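Side-chain contacts in universal stress protein (Pseudomonas aeruginosa UCBPP-PA14, PDB 7MQ5), which is of unknown function but belongs to the universal stress protein family, whose bacterial members are generally linked to survival under stress: residues L53-L56 with A57-L60; I82-Q85 with Q86-C90; G257-A260 with E261-D265. All blocks are in the same frame, centred on the assembly; numbering follows the deposited sequence. Where two conformers were deposited one is given.

Contact 1. Residues L53-L56 with A57-L60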
loop_
_atom_site.group_PDB
_atom_site.type_symbol
_atom_site.label_atom_id
_atom_site.label_comp_id
_atom_site.label_asym_id
_atom_site.label_seq_id
_atom_site.Cartn_x
_atom_site.Cartn_y
_atom_site.Cartn_z
ATOM N N LEU A 53 10.994 -3.153 23.759
ATOM C CA LEU A 53 11.305 -2.324 22.567
ATOM C C LEU A 53 12.811 -2.075 22.486
ATOM O O LEU A 53 13.356 -2.105 21.382
ATOM C CB LEU A 53 10.534 -1.006 22.642
ATOM C CG LEU A 53 9.072 -1.075 22.211
ATOM C CD1 LEU A 53 8.353 0.208 22.584
ATOM C CD2 LEU A 53 8.958 -1.355 20.716
ATOM N N ASN A 54 13.449 -1.811 23.628
ATOM C CA ASN A 54 14.914 -1.575 23.636
ATOM C C ASN A 54 15.636 -2.831 23.131
ATOM O O ASN A 54 16.539 -2.698 22.298
ATOM C CB ASN A 54 15.417 -1.214 25.033
ATOM C CG ASN A 54 16.909 -0.974 25.067
ATOM O OD1 ASN A 54 17.407 -0.058 24.412
ATOM N ND2 ASN A 54 17.625 -1.783 25.828
ATOM N N ASP A 55 15.226 -4.008 23.610
ATOM C CA ASP A 55 15.899 -5.275 23.212
ATOM C C ASP A 55 15.733 -5.478 21.700
ATOM O O ASP A 55 16.716 -5.822 21.026
ATOM C CB ASP A 55 15.363 -6.455 24.026
ATOM C CG ASP A 55 15.801 -6.473 25.487
ATOM O OD1 ASP A 55 16.763 -5.751 25.834
ATOM O OD2 ASP A 55 15.178 -7.219 26.265
ATOM N N LEU A 56 14.525 -5.252 21.193
ATOM C CA LEU A 56 14.255 -5.402 19.740
ATOM C C LEU A 56 15.097 -4.397 18.931
ATOM O O LEU A 56 15.725 -4.799 17.936
ATOM C CB LEU A 56 12.750 -5.217 19.533
ATOM C CG LEU A 56 12.242 -5.397 18.110
ATOM C CD1 LEU A 56 12.709 -6.729 17.524
ATOM C CD2 LEU A 56 10.724 -5.290 18.082
ATOM N N ALA A 57 15.142 -3.136 19.353
ATOM C CA ALA A 57 15.964 -2.126 18.648
ATOM C C ALA A 57 17.445 -2.539 18.657
ATOM O O ALA A 57 18.095 -2.404 17.613
ATOM C CB ALA A 57 15.768 -0.778 19.283
ATOM N N GLN A 58 17.952 -3.037 19.793
ATOM C CA GLN A 58 19.382 -3.442 19.900
ATOM C C GLN A 58 19.680 -4.547 18.882
ATOM O O GLN A 58 20.718 -4.473 18.209
ATOM C CB GLN A 58 19.705 -3.938 21.312
ATOM C CG GLN A 58 21.140 -4.419 21.497
ATOM C CD GLN A 58 21.369 -5.049 22.852
ATOM O OE1 GLN A 58 20.540 -4.956 23.756
ATOM N NE2 GLN A 58 22.508 -5.703 23.003
ATOM N N GLU A 59 18.787 -5.530 18.775
ATOM C CA GLU A 59 19.007 -6.671 17.853
ATOM C C GLU A 59 19.037 -6.161 16.408
ATOM O O GLU A 59 19.897 -6.594 15.632
ATOM C CB GLU A 59 17.920 -7.733 18.036
ATOM C CG GLU A 59 18.024 -8.498 19.342
ATOM C CD GLU A 59 17.063 -9.668 19.465
ATOM O OE1 GLU A 59 16.852 -10.144 20.603
ATOM O OE2 GLU A 59 16.535 -10.108 18.424
ATOM N N LEU A 60 18.129 -5.249 16.065
ATOM C CA LEU A 60 18.068 -4.730 14.676
ATOM C C LEU A 60 19.297 -3.857 14.389
ATOM O O LEU A 60 19.817 -3.926 13.277
ATOM C CB LEU A 60 16.757 -3.960 14.500
ATOM C CG LEU A 60 15.481 -4.807 14.512
ATOM C CD1 LEU A 60 14.258 -3.939 14.757
ATOM C CD2 LEU A 60 15.338 -5.591 13.218
#
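Leu56 and Leu60 touch one turn apart on the same helix. Their side chains lie side by side and point the same way. CG of Leu56 comes 4.2 Å from CD1 of Leu60, so a branch carbon meets a methyl. The first torsions differ. Leu56 swings CG to the side opposite its own nitrogen (chi1 -177°), next to its carbonyl carbon, which turns the CB-CG bond toward the following turn. In Leu60 CG stands opposite the carbonyl carbon (chi1 -69°), and the chain leans back over the preceding turn. Leu60 also rests on the backbone: its CG is 3.4 Å from Leu56 O and its CD1 3.6 Å from the same oxygen. That oxygen accepts the hydrogen bond from Leu60 N, at 3.1 Å.

Glu59 folds back in a similar way, with its CG 3.4 Å from Asp55 O. Its chain then runs out extended. The carboxylates of Asp55 and Glu59 are kept apart, with Asp55 OD2 6.6 Å from Glu59 OE1, which should keep their mutual repulsion modest. Gln58 is extended too, and its NE2 donates a hydrogen bond to the carboxylate of Glu62, one turn further on. The methyl of Ala57 sits over the turn before it, 3.5 Å from Leu53 O.

The backbone bond from Ala57 N to Leu53 O is 2.9 Å long, and the bonds from Gln58, Glu59 and Leu60 repeat the same step. One flank, with Asn54, Asp55, Gln58 and Glu59, is open to solvent. The other carries Leu53, Leu56, Ala57 and Leu60, which pack on strands 37-43 and 67-72, with Leu24 of helix 22-34 beside the two paired leucines. This is an amphipathic helix in a beta-alpha-beta crossover, covering the edge of the sheet.

Contact 2. Residues I82-Q85 with Q86-C90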
loop_
_atom_site.group_PDB
_atom_site.type_symbol
_atom_site.label_atom_id
_atom_site.label_comp_id
_atom_site.label_asym_id
_atom_site.label_seq_id
_atom_site.Cartn_x
_atom_site.Cartn_y
_atom_site.Cartn_z
ATOM N N ILE A 82 -1.160 7.847 13.158
ATOM C CA ILE A 82 -0.944 9.062 12.318
ATOM C C ILE A 82 -0.166 10.121 13.114
ATOM O O ILE A 82 0.728 10.756 12.526
ATOM C CB ILE A 82 -2.283 9.562 11.750
ATOM C CG1 ILE A 82 -2.829 8.546 10.742
ATOM C CG2 ILE A 82 -2.142 10.951 11.144
ATOM C CD1 ILE A 82 -4.250 8.789 10.313
ATOM N N ALA A 83 -0.445 10.284 14.409
ATOM C CA ALA A 83 0.327 11.280 15.189
ATOM C C ALA A 83 1.813 10.896 15.185
ATOM O O ALA A 83 2.673 11.801 15.134
ATOM C CB ALA A 83 -0.207 11.402 16.594
ATOM N N GLU A 84 2.113 9.603 15.265
ATOM C CA GLU A 84 3.535 9.175 15.272
ATOM C C GLU A 84 4.163 9.425 13.895
ATOM O O GLU A 84 5.335 9.841 13.822
ATOM C CB GLU A 84 3.660 7.711 15.681
ATOM C CG GLU A 84 5.036 7.379 16.211
ATOM C CD GLU A 84 5.312 7.921 17.607
ATOM O OE1 GLU A 84 4.400 8.555 18.225
ATOM O OE2 GLU A 84 6.428 7.681 18.091
ATOM N N GLN A 85 3.427 9.140 12.827
ATOM C CA GLN A 85 3.917 9.419 11.455
ATOM C C GLN A 85 4.249 10.911 11.326
ATOM O O GLN A 85 5.281 11.254 10.709
ATOM C CB GLN A 85 2.854 8.975 10.452
ATOM C CG GLN A 85 3.244 9.232 9.003
ATOM C CD GLN A 85 2.875 10.611 8.508
ATOM O OE1 GLN A 85 1.914 11.229 8.966
ATOM N NE2 GLN A 85 3.611 11.087 7.514
ATOM N N GLN A 86 3.402 11.768 11.890
ATOM C CA GLN A 86 3.636 13.229 11.815
ATOM C C GLN A 86 4.882 13.619 12.623
ATOM O O GLN A 86 5.713 14.396 12.111
ATOM C CB GLN A 86 2.389 13.968 12.318
ATOM C CG GLN A 86 1.216 13.869 11.352
ATOM C CD GLN A 86 1.473 14.732 10.143
ATOM O OE1 GLN A 86 1.576 15.954 10.249
ATOM N NE2 GLN A 86 1.590 14.102 8.989
ATOM N N ALA A 87 5.002 13.095 13.838
ATOM C CA ALA A 87 6.133 13.449 14.727
ATOM C C ALA A 87 7.468 13.008 14.125
ATOM O O ALA A 87 8.456 13.760 14.217
ATOM C CB ALA A 87 5.941 12.803 16.072
ATOM N N GLU A 88 7.498 11.828 13.510
ATOM C CA GLU A 88 8.762 11.230 13.013
ATOM C C GLU A 88 8.985 11.526 11.525
ATOM O O GLU A 88 10.095 11.249 11.041
ATOM C CB GLU A 88 8.729 9.737 13.336
ATOM C CG GLU A 88 8.707 9.456 14.825
ATOM C CD GLU A 88 9.982 9.839 15.547
ATOM O OE1 GLU A 88 11.036 9.867 14.898
ATOM O OE2 GLU A 88 9.909 10.121 16.748
ATOM N N GLY A 89 8.000 12.101 10.839
ATOM C CA GLY A 89 8.172 12.427 9.409
ATOM C C GLY A 89 8.273 11.197 8.523
ATOM O O GLY A 89 8.914 11.272 7.479
ATOM N N CYS A 90 7.607 10.108 8.880
ATOM C CA CYS A 90 7.733 8.862 8.086
ATOM C C CYS A 90 7.001 8.975 6.744
ATOM O O CYS A 90 5.947 9.636 6.676
ATOM C CB CYS A 90 7.227 7.665 8.883
ATOM S SG CYS A 90 8.108 7.442 10.452
HETATM O O HOH W 1 7.986 9.876 18.591
#
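The carbonyls of Ile82, Ala83 and Glu84 receive the N-H groups of Gln86, Ala87 and Glu88 in regular helical bonds. The ladder changes at Gln85. Its O takes a bond from Cys90 N at 3.2 Å, in the carbonyl plane and on a lone pair, and a weak one from Gly89 N. Gly89 leaves the helix with positive phi. The 6→1 bond from Cys90 N to Gln85 O, with the weak 5→2 bond from Gly89 N to Gln86 O inside it, makes a Schellman motif, which ends helix 77-88 and turns the chain toward strand 92-96.

The side chain of Gln85 adds a second clasp to this turn. A bend at chi2 (-87°) brings its amide alongside Cys90, where Gln85 NE2 donates to Cys90 O at 2.9 Å. The bond is almost straight (174°), and the acceptor lies in the plane of the amide. The other end of the amide is held as well: Gln85 OE1 accepts from Gln86 NE2, also at 2.9 Å. Gln86 crosses Gln85 at a slant, the two amide planes 49° apart. Gripped at both ends, the Gln85 amide has its rotation fixed. Gln86 NE2 also donates to Glu284, and its OE1 bonds Ser288, so Gln86 ties the turn to helix 277-287 and to Ser288 just beyond it.

On another face, Glu84 and Glu88 bring their OE2 atoms to 4.5 Å. A water donates to both, 2.7 Å from Glu84 OE2 and 2.7 Å from Glu88 OE2, and probably eases the repulsion between them. Glu84 OE2 has stronger support from His39 and also bonds Asn70 ND2, on strands 37-43 and 67-72. Cys90 is buried against Ser9 and Leu11, while Ile82 packs on Leu115 and Phe118 of helix 110-118.

Contact 3. Residues G257-A260 with E261-D265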
loop_
_atom_site.group_PDB
_atom_site.type_symbol
_atom_site.label_atom_id
_atom_site.label_comp_id
_atom_site.label_asym_id
_atom_site.label_seq_id
_atom_site.Cartn_x
_atom_site.Cartn_y
_atom_site.Cartn_z
ATOM N N GLY A 257 -13.035 5.647 -2.330
ATOM C CA GLY A 257 -13.725 5.248 -3.568
ATOM C C GLY A 257 -14.192 3.809 -3.517
ATOM O O GLY A 257 -13.555 2.990 -2.848
ATOM N N ASN A 258 -15.207 3.478 -4.313
ATOM C CA ASN A 258 -15.777 2.110 -4.261
ATOM C C ASN A 258 -14.768 1.047 -4.697
ATOM O O ASN A 258 -14.732 -0.027 -4.067
ATOM C CB ASN A 258 -17.018 1.969 -5.136
ATOM C CG ASN A 258 -17.646 0.596 -5.009
ATOM O OD1 ASN A 258 -18.217 0.267 -3.968
ATOM N ND2 ASN A 258 -17.548 -0.210 -6.059
ATOM N N THR A 259 -13.997 1.293 -5.756
ATOM C CA THR A 259 -13.093 0.210 -6.223
ATOM C C THR A 259 -12.116 -0.153 -5.106
ATOM O O THR A 259 -11.989 -1.343 -4.780
ATOM C CB THR A 259 -12.343 0.584 -7.509
ATOM O OG1 THR A 259 -13.321 0.727 -8.541
ATOM C CG2 THR A 259 -11.316 -0.447 -7.923
ATOM N N ALA A 260 -11.439 0.844 -4.550
ATOM C CA ALA A 260 -10.443 0.537 -3.505
ATOM C C ALA A 260 -11.129 -0.056 -2.269
ATOM O O ALA A 260 -10.532 -0.948 -1.653
ATOM C CB ALA A 260 -9.621 1.767 -3.182
ATOM N N GLU A 261 -12.341 0.395 -1.931
ATOM C CA GLU A 261 -13.040 -0.176 -0.748
ATOM C C GLU A 261 -13.244 -1.682 -0.943
ATOM O O GLU A 261 -12.865 -2.486 -0.063
ATOM C CB GLU A 261 -14.392 0.504 -0.540
ATOM C CG GLU A 261 -14.291 1.906 0.028
ATOM C CD GLU A 261 -15.632 2.586 0.232
ATOM O OE1 GLU A 261 -16.650 2.050 -0.252
ATOM O OE2 GLU A 261 -15.659 3.645 0.879
ATOM N N VAL A 262 -13.796 -2.061 -2.090
ATOM C CA VAL A 262 -14.077 -3.502 -2.335
ATOM C C VAL A 262 -12.764 -4.286 -2.429
ATOM O O VAL A 262 -12.651 -5.343 -1.797
ATOM C CB VAL A 262 -14.937 -3.684 -3.597
ATOM C CG1 VAL A 262 -15.108 -5.155 -3.943
ATOM C CG2 VAL A 262 -16.293 -3.003 -3.452
ATOM N N VAL A 263 -11.797 -3.793 -3.197
ATOM C CA VAL A 263 -10.520 -4.537 -3.381
ATOM C C VAL A 263 -9.813 -4.737 -2.026
ATOM O O VAL A 263 -9.325 -5.846 -1.747
ATOM C CB VAL A 263 -9.656 -3.793 -4.420
ATOM C CG1 VAL A 263 -8.236 -4.313 -4.493
ATOM C CG2 VAL A 263 -10.331 -3.806 -5.782
ATOM N N LEU A 264 -9.745 -3.701 -1.200
ATOM C CA LEU A 264 -9.018 -3.818 0.091
ATOM C C LEU A 264 -9.663 -4.851 1.016
ATOM O O LEU A 264 -8.934 -5.456 1.809
ATOM C CB LEU A 264 -8.966 -2.440 0.757
ATOM C CG LEU A 264 -7.737 -1.615 0.392
ATOM C CD1 LEU A 264 -7.975 -0.120 0.582
ATOM C CD2 LEU A 264 -6.529 -2.104 1.177
ATOM N N ASP A 265 -10.975 -5.033 0.909
ATOM C CA ASP A 265 -11.720 -5.999 1.758
ATOM C C ASP A 265 -11.753 -7.393 1.118
ATOM O O ASP A 265 -12.336 -8.286 1.746
ATOM C CB ASP A 265 -13.155 -5.520 2.002
ATOM C CG ASP A 265 -13.350 -4.629 3.223
ATOM O OD1 ASP A 265 -12.375 -4.428 3.992
ATOM O OD2 ASP A 265 -14.483 -4.144 3.402
HETATM O O HOH W 2 -14.913 6.083 -0.098
#
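Glu261 sets CG opposite its carbonyl carbon (chi1 -74°) and then extends, which carries its chain back over the start of the helix. CG of Glu261 lies 3.2 Å from Gly257 O, the oxygen that accepts the bond from Glu261 N at 3.0 Å. A water donates to Glu261 OE2 at 2.7 Å and accepts from Gly257 N at 2.9 Å. Gly257 is the N-cap. A carboxylate at this end would probably be favoured by the helix dipole.

Asn258 turns its amide toward Val262, whose CG2 is 3.8 Å from Asn258 OD1. Thr259 and Val263 lie side by side, and their CG2 methyls meet at 4.1 Å. CG and CD1 of Leu264 lean over Ala260 O.

Gly257 appears to match the last glycine of the G-2X-G-9X-G(S/T) motif of ATP-binding relatives, but Asn258 stands where they have Ser or Thr, so nucleotide binding cannot be assumed.

The helix belongs to the crossover from strand 240-244 to strand 270-274. Thr259, Val262 and Val263 face helix 225-236, while Leu264 touches Val271 and Val273 of strand 270-274 and also Trp113 and Leu116 of helix 110-118.

In the fold
From the N terminus the three contacts come in series; none nests in or crosses another, and all are local, so none closes a long loop. Contact 1 lies within helix 50-62, between strands 37-43 and 67-72 at one border of the sheet. Contact 2 closes the end of helix 77-88, from which the chain enters strand 92-96; its centre is about 20 Å from that of contact 1. Contact 3 comes much later, at helix 258-264, and lies on the other side of the chain's centre from contact 1. Strand 123-126 meets strand 270-274 antiparallel; contacts 1 and 2 lie by strands on one side of that junction, contact 3 in the crossover from 240-244 to 270-274 on the other.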